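Local coordinates for CRISPR-associated protein Cse2 (Thermus thermophilus, PDB 2ZCA), which probably takes part in CRISPR-based adaptive immunity against viruses and plasmids, as a member of the CasB/Cse2 family of type I-E systems, at residues 84-89 with 120-125; 78-83 with 124-129; 28-33 with 65-70; 1-6 with 131-136. All coordinates share one frame; numbering follows the deposited sequence.

The four contacts illustrate how helix ends and the loops beside them tie an all-helical chain together. Contacts 1 and 2, their centres 9 Å apart, share G124 and G125 and both use helix 82-90; E88 of contact 1 forms a salt bridge with R80 of contact 2. Contact 2 leads into helix 128-136, whose next turns supply contact 4, with centres 12 Å apart. Contact 3 lies on the other side of the chain's centre from contact 4, yet V65 CG2 packs 3.8 Å from L132 CD1. F128 of contact 2 also packs on the backbone of helix 56-71, whereas contacts 1 and 3 do not touch.

Contact 1: residues 84-89 with 120-125; sequences RALWEK and ALVEGG
Apolar packing of A85 and L86 on V122, flanked by a salt bridge from K89 to E123, joins one flank of helix 82-90 to the point where the chain leaves helix 111-121. V122 is the first residue to abandon helical geometry there. Its CG1, anti to the carbonyl carbon (chi1 -54°), does most of the touching: L86 CD2 lies 3.5 Å from V122 CG1, tighter than usual for two carbons, and the two side chains cross at about a right angle. A85 CB also lies 3.9 Å from V122 CG1. Helix 96-104 backs the cluster through F100 and L103, which meet L86.

K89 reaches across the helix exit. Its CG is anti to the backbone N, and chi2 (68°) turns CD to bend the chain; K89 CE then lies 3.2 Å from L121 O. K89 NZ ends 3.1 Å from E123 OE1, a weak hydrogen bond within the salt bridge; E123, itself bent at chi2, meets it obliquely. Between the apolar and charged zones a water bridges the backbones, donating to A85 O at 2.9 Å and accepting from E123 N at 3.0 Å. V122 O and E123 O are taken up outside this pair, by K72 and R80. What results is helix-to-loop packing in the all-helical Cse2 fold, the flank of one helix packed against the chain leaving the C-terminal end of another, helix 111-121.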
# COMPACT_ATOMS: atom_id res chain seq x y z
N ARG A 84 6.32 10.23 4.64
CA ARG A 84 7.58 10.55 5.32
C ARG A 84 8.75 9.93 4.55
O ARG A 84 9.80 10.56 4.39
CB ARG A 84 7.54 10.04 6.76
CG ARG A 84 6.61 10.87 7.65
CD ARG A 84 6.27 10.20 8.98
NE ARG A 84 5.38 11.05 9.77
CZ ARG A 84 4.73 10.65 10.87
NH1 ARG A 84 4.87 9.40 11.31
NH2 ARG A 84 3.95 11.50 11.52
N ALA A 85 8.56 8.71 4.06
CA ALA A 85 9.61 8.03 3.30
C ALA A 85 9.91 8.79 2.01
O ALA A 85 11.06 8.82 1.56
CB ALA A 85 9.19 6.60 2.98
N LEU A 86 8.88 9.39 1.41
CA LEU A 86 9.07 10.15 0.18
C LEU A 86 9.84 11.43 0.47
O LEU A 86 10.68 11.84 -0.33
CB LEU A 86 7.72 10.47 -0.47
CG LEU A 86 7.08 9.30 -1.24
CD1 LEU A 86 5.63 9.61 -1.59
CD2 LEU A 86 7.90 9.03 -2.50
N TRP A 87 9.55 12.07 1.60
CA TRP A 87 10.27 13.29 1.95
C TRP A 87 11.76 12.98 2.08
O TRP A 87 12.60 13.74 1.60
CB TRP A 87 9.76 13.87 3.28
CG TRP A 87 10.51 15.10 3.68
CD1 TRP A 87 10.28 16.38 3.24
CD2 TRP A 87 11.67 15.17 4.52
NE1 TRP A 87 11.23 17.23 3.76
CE2 TRP A 87 12.09 16.51 4.55
CE3 TRP A 87 12.39 14.22 5.25
CZ2 TRP A 87 13.21 16.93 5.28
CZ3 TRP A 87 13.50 14.63 5.98
CH2 TRP A 87 13.90 15.98 5.99
N GLU A 88 12.08 11.87 2.74
CA GLU A 88 13.47 11.49 2.93
C GLU A 88 14.14 11.25 1.59
O GLU A 88 15.30 11.63 1.39
CB GLU A 88 13.55 10.24 3.82
CG GLU A 88 13.01 10.48 5.22
CD GLU A 88 13.08 9.27 6.13
OE1 GLU A 88 12.74 9.42 7.32
OE2 GLU A 88 13.48 8.19 5.66
N LYS A 89 13.41 10.63 0.67
CA LYS A 89 13.93 10.35 -0.66
C LYS A 89 14.13 11.65 -1.44
O LYS A 89 15.06 11.78 -2.23
CB LYS A 89 12.96 9.44 -1.41
CG LYS A 89 13.38 9.09 -2.83
CD LYS A 89 14.61 8.20 -2.85
CE LYS A 89 14.95 7.77 -4.28
NZ LYS A 89 16.16 6.91 -4.32
N ALA A 120 8.11 1.89 -4.82
CA ALA A 120 9.33 1.40 -5.46
C ALA A 120 10.43 2.45 -5.43
O ALA A 120 11.62 2.14 -5.50
CB ALA A 120 9.03 1.00 -6.90
N LEU A 121 10.03 3.71 -5.33
CA LEU A 121 10.96 4.83 -5.32
C LEU A 121 11.66 5.04 -3.97
O LEU A 121 12.85 5.36 -3.93
CB LEU A 121 10.23 6.11 -5.72
CG LEU A 121 11.04 7.39 -5.90
CD1 LEU A 121 12.09 7.20 -6.99
CD2 LEU A 121 10.10 8.53 -6.26
N VAL A 122 10.93 4.86 -2.88
CA VAL A 122 11.52 5.08 -1.56
C VAL A 122 12.48 3.99 -1.12
O VAL A 122 12.43 2.86 -1.60
CB VAL A 122 10.44 5.26 -0.46
CG1 VAL A 122 9.48 6.37 -0.87
CG2 VAL A 122 9.70 3.96 -0.23
N GLU A 123 13.36 4.34 -0.19
CA GLU A 123 14.33 3.40 0.35
C GLU A 123 13.79 2.87 1.67
O GLU A 123 13.18 3.62 2.45
CB GLU A 123 15.67 4.09 0.59
CG GLU A 123 16.12 5.09 -0.48
CD GLU A 123 16.51 4.44 -1.79
OE1 GLU A 123 15.64 4.28 -2.68
OE2 GLU A 123 17.70 4.09 -1.94
N GLY A 124 14.00 1.59 1.93
CA GLY A 124 13.56 1.01 3.19
C GLY A 124 12.08 0.71 3.37
O GLY A 124 11.28 0.84 2.45
N GLY A 125 11.74 0.30 4.59
CA GLY A 125 10.37 -0.05 4.91
C GLY A 125 9.44 1.10 5.25
O GLY A 125 9.88 2.20 5.58
O HOH W 1 13.20 6.92 1.27

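Contact 2: residues 78-83 with 124-129; sequences VGRTLA and GGIDFA
R80 and D127 carry this contact from opposite segments, each side chain seeking the other backbone. R80 runs extended from CG to NE, and R80 CD passes 3.4 Å from G125 O. At the end of this extended chain chi4 (-94°) swings CZ, and with it the guanidinium, out of line. R80 NH1 donates to G125 O at 2.7 Å, with the carbonyl oxygen lying in the guanidinium plane, at its edge. NH1 also donates to E123 O, and NH2 forms a salt bridge with E88. I126 CG2 approaches the guanidinium obliquely.

D127 has CG anti to the backbone N (chi1 -168°), which carries the carboxylate toward the loop at V78 and G79. G79 N donates to D127 OD2 at 2.9 Å in a nearly straight bond (172°), entering from the anti side and somewhat out of the carboxylate plane. OD1 faces the other way, accepting weakly from A129 N and also from R130 N. D127 is thus the N-cap of helix 128-136, just as T81 caps helix 82-90: OG1 of T81 accepts from R84 N and is bonded to E152 as well. Both segments therefore run into helix N-termini.

R80, the centre of an inverse gamma turn, gives its carbonyl to D127 N, which donates at 2.8 Å to R80 O from above the carbonyl plane; I126 CA makes a CA-H...O contact with the same R80 O at 3.1 Å. I126 sends CG1 over one face of the F128 ring, offset toward the rim. A water accepts from L82 N and donates to D127 O.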
# COMPACT_ATOMS: atom_id res chain seq x y z
N VAL A 78 6.52 0.55 11.41
CA VAL A 78 5.47 1.34 12.03
C VAL A 78 5.91 2.78 12.23
O VAL A 78 7.02 3.04 12.71
CB VAL A 78 5.04 0.74 13.40
CG1 VAL A 78 6.24 0.63 14.32
CG2 VAL A 78 3.96 1.61 14.04
N GLY A 79 5.06 3.72 11.84
CA GLY A 79 5.40 5.13 12.00
C GLY A 79 6.05 5.78 10.79
O GLY A 79 5.94 6.99 10.60
N ARG A 80 6.75 4.98 9.98
CA ARG A 80 7.39 5.53 8.79
C ARG A 80 6.41 5.44 7.63
O ARG A 80 6.43 4.48 6.86
CB ARG A 80 8.67 4.75 8.46
CG ARG A 80 9.46 5.36 7.31
CD ARG A 80 10.90 4.90 7.30
NE ARG A 80 11.71 5.66 6.34
CZ ARG A 80 11.95 5.28 5.09
NH1 ARG A 80 11.45 4.14 4.63
NH2 ARG A 80 12.70 6.04 4.31
N THR A 81 5.55 6.45 7.51
CA THR A 81 4.55 6.47 6.45
C THR A 81 5.18 6.71 5.10
O THR A 81 6.31 7.21 5.00
CB THR A 81 3.51 7.57 6.69
OG1 THR A 81 4.14 8.85 6.57
CG2 THR A 81 2.89 7.44 8.07
N LEU A 82 4.46 6.35 4.04
CA LEU A 82 4.97 6.54 2.69
C LEU A 82 5.31 8.01 2.47
O LEU A 82 6.32 8.33 1.84
CB LEU A 82 3.93 6.08 1.65
CG LEU A 82 4.33 6.28 0.19
CD1 LEU A 82 5.70 5.66 -0.08
CD2 LEU A 82 3.29 5.64 -0.72
N ALA A 83 4.47 8.91 2.99
CA ALA A 83 4.72 10.34 2.82
C ALA A 83 6.05 10.75 3.45
O ALA A 83 6.80 11.52 2.87
CB ALA A 83 3.58 11.16 3.44
N GLY A 124 14.00 1.59 1.93
CA GLY A 124 13.56 1.01 3.19
C GLY A 124 12.08 0.71 3.37
O GLY A 124 11.28 0.84 2.45
N GLY A 125 11.74 0.30 4.59
CA GLY A 125 10.37 -0.05 4.91
C GLY A 125 9.44 1.10 5.25
O GLY A 125 9.88 2.20 5.58
N ILE A 126 8.14 0.83 5.16
CA ILE A 126 7.12 1.81 5.46
C ILE A 126 6.01 1.17 6.28
O ILE A 126 5.98 -0.05 6.46
CB ILE A 126 6.51 2.40 4.16
CG1 ILE A 126 5.88 1.29 3.33
CG2 ILE A 126 7.59 3.12 3.37
CD1 ILE A 126 5.11 1.79 2.11
N ASP A 127 5.09 2.00 6.78
CA ASP A 127 3.98 1.53 7.59
C ASP A 127 2.86 1.04 6.68
O ASP A 127 2.09 1.84 6.15
CB ASP A 127 3.46 2.67 8.48
CG ASP A 127 2.50 2.19 9.57
OD1 ASP A 127 1.67 1.30 9.29
OD2 ASP A 127 2.56 2.72 10.70
N PHE A 128 2.76 -0.28 6.51
CA PHE A 128 1.74 -0.87 5.64
C PHE A 128 0.35 -0.89 6.25
O PHE A 128 -0.65 -1.01 5.54
CB PHE A 128 2.18 -2.27 5.23
CG PHE A 128 3.26 -2.27 4.19
CD1 PHE A 128 2.97 -1.97 2.86
CD2 PHE A 128 4.58 -2.52 4.54
CE1 PHE A 128 3.98 -1.92 1.90
CE2 PHE A 128 5.60 -2.47 3.58
CZ PHE A 128 5.30 -2.17 2.26
N ALA A 129 0.27 -0.77 7.57
CA ALA A 129 -1.02 -0.74 8.25
C ALA A 129 -1.67 0.61 7.93
O ALA A 129 -2.83 0.66 7.52
CB ALA A 129 -0.83 -0.90 9.75
O HOH W 2 2.41 4.46 4.96

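Contact 3: residues 28-33 with 65-70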
# COMPACT_ATOMS: atom_id res chain seq x y z
N ARG A 28 3.93 -10.49 -5.63
CA ARG A 28 4.91 -9.74 -6.40
C ARG A 28 4.52 -9.69 -7.87
O ARG A 28 4.57 -8.63 -8.49
CB ARG A 28 6.30 -10.36 -6.24
CG ARG A 28 7.39 -9.64 -7.02
CD ARG A 28 7.60 -8.21 -6.51
NE ARG A 28 8.59 -7.50 -7.32
CZ ARG A 28 8.38 -7.07 -8.56
NH1 ARG A 28 7.21 -7.26 -9.15
NH2 ARG A 28 9.36 -6.46 -9.22
N ARG A 29 4.13 -10.82 -8.43
CA ARG A 29 3.74 -10.87 -9.82
C ARG A 29 2.46 -10.06 -10.09
O ARG A 29 2.29 -9.53 -11.18
CB ARG A 29 3.55 -12.33 -10.27
CG ARG A 29 3.06 -12.49 -11.70
CD ARG A 29 3.97 -11.78 -12.70
NE ARG A 29 3.51 -11.96 -14.07
CZ ARG A 29 4.02 -11.34 -15.12
NH1 ARG A 29 5.03 -10.48 -14.97
NH2 ARG A 29 3.53 -11.56 -16.33
N SER A 30 1.59 -9.96 -9.08
CA SER A 30 0.34 -9.21 -9.25
C SER A 30 0.56 -7.72 -9.55
O SER A 30 -0.37 -7.04 -9.99
CB SER A 30 -0.54 -9.33 -8.00
OG SER A 30 -0.05 -8.53 -6.94
N LEU A 31 1.76 -7.22 -9.32
CA LEU A 31 2.04 -5.81 -9.59
C LEU A 31 1.97 -5.49 -11.08
O LEU A 31 1.84 -4.33 -11.47
CB LEU A 31 3.40 -5.40 -9.03
CG LEU A 31 3.45 -5.07 -7.54
CD1 LEU A 31 4.86 -4.61 -7.18
CD2 LEU A 31 2.44 -3.97 -7.20
N ALA A 32 2.04 -6.53 -11.91
CA ALA A 32 1.98 -6.35 -13.35
C ALA A 32 0.54 -6.19 -13.84
O ALA A 32 0.30 -5.85 -15.00
CB ALA A 32 2.64 -7.54 -14.06
N PHE A 33 -0.42 -6.44 -12.95
CA PHE A 33 -1.83 -6.36 -13.30
C PHE A 33 -2.61 -5.45 -12.36
O PHE A 33 -2.15 -5.11 -11.27
CB PHE A 33 -2.47 -7.75 -13.27
CG PHE A 33 -1.69 -8.80 -13.99
CD1 PHE A 33 -0.52 -9.32 -13.45
CD2 PHE A 33 -2.12 -9.27 -15.23
CE1 PHE A 33 0.22 -10.28 -14.13
CE2 PHE A 33 -1.39 -10.24 -15.91
CZ PHE A 33 -0.22 -10.75 -15.36
N VAL A 65 -2.06 -3.43 -1.44
CA VAL A 65 -1.18 -3.36 -0.28
C VAL A 65 -0.40 -4.67 -0.11
O VAL A 65 0.77 -4.65 0.26
CB VAL A 65 -1.96 -3.03 1.01
CG1 VAL A 65 -1.07 -3.20 2.23
CG2 VAL A 65 -2.47 -1.59 0.94
N ALA A 66 -1.04 -5.80 -0.36
CA ALA A 66 -0.35 -7.08 -0.26
C ALA A 66 0.78 -7.11 -1.28
O ALA A 66 1.88 -7.60 -0.99
CB ALA A 66 -1.32 -8.24 -0.52
N ALA A 67 0.52 -6.59 -2.47
CA ALA A 67 1.52 -6.57 -3.53
C ALA A 67 2.70 -5.67 -3.16
O ALA A 67 3.86 -6.03 -3.37
CB ALA A 67 0.90 -6.09 -4.84
N LEU A 68 2.40 -4.50 -2.60
CA LEU A 68 3.46 -3.57 -2.21
C LEU A 68 4.24 -4.11 -1.01
O LEU A 68 5.44 -3.86 -0.87
CB LEU A 68 2.86 -2.20 -1.91
CG LEU A 68 2.20 -1.57 -3.14
CD1 LEU A 68 1.44 -0.31 -2.76
CD2 LEU A 68 3.27 -1.25 -4.18
N TYR A 69 3.55 -4.84 -0.14
CA TYR A 69 4.17 -5.44 1.03
C TYR A 69 5.20 -6.47 0.55
O TYR A 69 6.31 -6.53 1.06
CB TYR A 69 3.08 -6.10 1.89
CG TYR A 69 3.56 -6.91 3.08
CD1 TYR A 69 3.90 -8.26 2.95
CD2 TYR A 69 3.61 -6.34 4.35
CE1 TYR A 69 4.27 -9.02 4.06
CE2 TYR A 69 3.98 -7.09 5.46
CZ TYR A 69 4.31 -8.43 5.31
OH TYR A 69 4.65 -9.17 6.43
N ALA A 70 4.82 -7.26 -0.45
CA ALA A 70 5.71 -8.26 -1.01
C ALA A 70 6.91 -7.60 -1.69
O ALA A 70 8.05 -8.08 -1.57
CB ALA A 70 4.95 -9.14 -1.99
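Where L31 and S30 meet A67, the R29 guanidinium and the F33 ring lie away from the contact. A32 CB covers one face of the R29 guanidinium, offset toward its rim, and R29 O lies in the plane of the F33 ring at its edge. F33 also meets the ring of Y38.

The contact itself is made mainly by aliphatic groups, with S30 OG and the R28 backbone alongside. L31 has CG anti to the carbonyl carbon (chi1 -81°), and L31 CD2 advances to 3.5 Å from A67 CB. L31 CD2 also lies 4.1 Å from L68 CD2, the two leucines crossing at about a right angle. S30 OG touches as well, 3.4 Å from A67 CB, while hydrogen-bonded to F27 O, three residues earlier in the chain. One turn further along helix 56-71, A70 CB faces the backbone of R28, 4.0 Å from R28 N. With alanines on this face, the CA atoms of R28 and A67 approach to 5.5 Å. Beyond the pair, L31 touches R116 and L68 packs on L115 and V119 of helix 111-121.

No hydrogen bond crosses, so the chain at residues 28-31 is joined to helix 56-71 by apolar fit, the serine hydroxyl being satisfied by F27 O.

Contact 4: residues 1-6 with 131-136; sequences MSPGER and LLDDLL
The first turn of helix 3-15 approaches helix 128-136 closely, with the CA atoms of G4 and D133 only 4.9 Å apart. D133 spans the gap: CG lies anti to the carbonyl carbon (chi1 -73°), and each carboxylate oxygen finds a different donor. S2 OG donates at 2.7 Å to D133 OD2, which accepts through its syn lone pair. G4 N donates to D133 OD1 at 2.8 Å from well above the carboxylate plane.

S2 is also the N-cap of its helix. Its OG accepts from E5 N at 3.2 Å in a fairly straight bond (161°), while S2 N donates to E5 OE1 at 3.0 Å, completing a capping box. The hydroxyl is therefore gripped twice, as donor and as acceptor. P3 crosses D133 at about a right angle, with P3 CD 3.2 Å from D133 OD1, and P3 CB packs 3.7 Å from L136 CD1. G4, without a side chain, leaves room for the D133 carboxylate; L132 CD2 lies 3.8 Å from G4 CA. L132 and L136 continue onto helix 56-71.

A carboxylate from one helix thus binds the amino end of another, where the helix dipole and the donated hydrogens would probably stabilise its negative charge, although the E5 carboxylate nearby would act against this.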
# COMPACT_ATOMS: atom_id res chain seq x y z
N MSE A 1 -8.46 -3.18 16.69
CA MSE A 1 -7.50 -2.89 15.59
C MSE A 1 -8.19 -2.20 14.42
O MSE A 1 -9.42 -2.27 14.28
CB MSE A 1 -6.87 -4.18 15.07
CG MSE A 1 -6.05 -4.96 16.06
SE MSE A 1 -5.18 -6.44 15.17
CE MSE A 1 -6.64 -7.70 15.20
N SER A 2 -7.40 -1.54 13.58
CA SER A 2 -7.92 -0.87 12.40
C SER A 2 -7.86 -1.89 11.27
O SER A 2 -7.21 -2.92 11.40
CB SER A 2 -7.06 0.34 12.05
OG SER A 2 -5.75 -0.06 11.66
N PRO A 3 -8.53 -1.61 10.14
CA PRO A 3 -8.50 -2.55 9.02
C PRO A 3 -7.05 -2.81 8.58
O PRO A 3 -6.68 -3.94 8.24
CB PRO A 3 -9.31 -1.84 7.95
CG PRO A 3 -10.32 -1.06 8.75
CD PRO A 3 -9.48 -0.51 9.88
N GLY A 4 -6.25 -1.75 8.60
CA GLY A 4 -4.85 -1.86 8.20
C GLY A 4 -4.04 -2.73 9.14
O GLY A 4 -3.25 -3.56 8.70
N GLU A 5 -4.25 -2.57 10.44
CA GLU A 5 -3.52 -3.37 11.41
C GLU A 5 -3.93 -4.84 11.31
O GLU A 5 -3.10 -5.74 11.44
CB GLU A 5 -3.77 -2.82 12.82
CG GLU A 5 -3.28 -1.38 12.95
CD GLU A 5 -3.57 -0.76 14.31
OE1 GLU A 5 -4.74 -0.80 14.75
OE2 GLU A 5 -2.63 -0.22 14.92
N ARG A 6 -5.22 -5.09 11.07
CA ARG A 6 -5.72 -6.45 10.95
C ARG A 6 -5.11 -7.16 9.74
O ARG A 6 -4.71 -8.32 9.82
CB ARG A 6 -7.24 -6.46 10.81
CG ARG A 6 -7.99 -6.42 12.13
CD ARG A 6 -9.47 -6.72 11.92
NE ARG A 6 -10.21 -5.54 11.51
CZ ARG A 6 -10.58 -4.57 12.34
NH1 ARG A 6 -10.26 -4.65 13.62
NH2 ARG A 6 -11.26 -3.52 11.88
N LEU A 131 -0.83 2.50 5.51
CA LEU A 131 -1.00 2.59 4.06
C LEU A 131 -2.38 2.06 3.65
O LEU A 131 -3.07 2.68 2.84
CB LEU A 131 0.10 1.80 3.34
CG LEU A 131 0.03 1.88 1.81
CD1 LEU A 131 0.06 3.34 1.36
CD2 LEU A 131 1.18 1.11 1.18
N LEU A 132 -2.79 0.92 4.20
CA LEU A 132 -4.09 0.37 3.84
C LEU A 132 -5.22 1.23 4.40
O LEU A 132 -6.19 1.52 3.69
CB LEU A 132 -4.25 -1.07 4.36
CG LEU A 132 -5.63 -1.68 4.09
CD1 LEU A 132 -5.92 -1.69 2.59
CD2 LEU A 132 -5.70 -3.09 4.66
N ASP A 133 -5.12 1.65 5.65
CA ASP A 133 -6.17 2.48 6.23
C ASP A 133 -6.35 3.74 5.39
O ASP A 133 -7.48 4.22 5.22
CB ASP A 133 -5.83 2.87 7.67
CG ASP A 133 -5.98 1.72 8.64
OD1 ASP A 133 -6.94 0.93 8.49
OD2 ASP A 133 -5.15 1.60 9.56
N ASP A 134 -5.25 4.28 4.88
CA ASP A 134 -5.32 5.48 4.07
C ASP A 134 -5.90 5.22 2.68
O ASP A 134 -6.74 5.97 2.20
CB ASP A 134 -3.93 6.12 3.94
CG ASP A 134 -3.44 6.72 5.24
OD1 ASP A 134 -4.28 6.96 6.13
OD2 ASP A 134 -2.21 6.97 5.36
N LEU A 135 -5.46 4.14 2.04
CA LEU A 135 -5.96 3.81 0.71
C LEU A 135 -7.47 3.54 0.76
O LEU A 135 -8.21 3.90 -0.16
CB LEU A 135 -5.21 2.59 0.16
CG LEU A 135 -5.48 2.19 -1.30
CD1 LEU A 135 -5.23 3.37 -2.23
CD2 LEU A 135 -4.59 1.01 -1.67
N LEU A 136 -7.92 2.91 1.83
CA LEU A 136 -9.34 2.62 1.99
C LEU A 136 -10.19 3.88 2.04
O LEU A 136 -11.36 3.87 1.66
CB LEU A 136 -9.57 1.80 3.26
CG LEU A 136 -9.17 0.32 3.19
CD1 LEU A 136 -9.18 -0.30 4.59
CD2 LEU A 136 -10.14 -0.41 2.27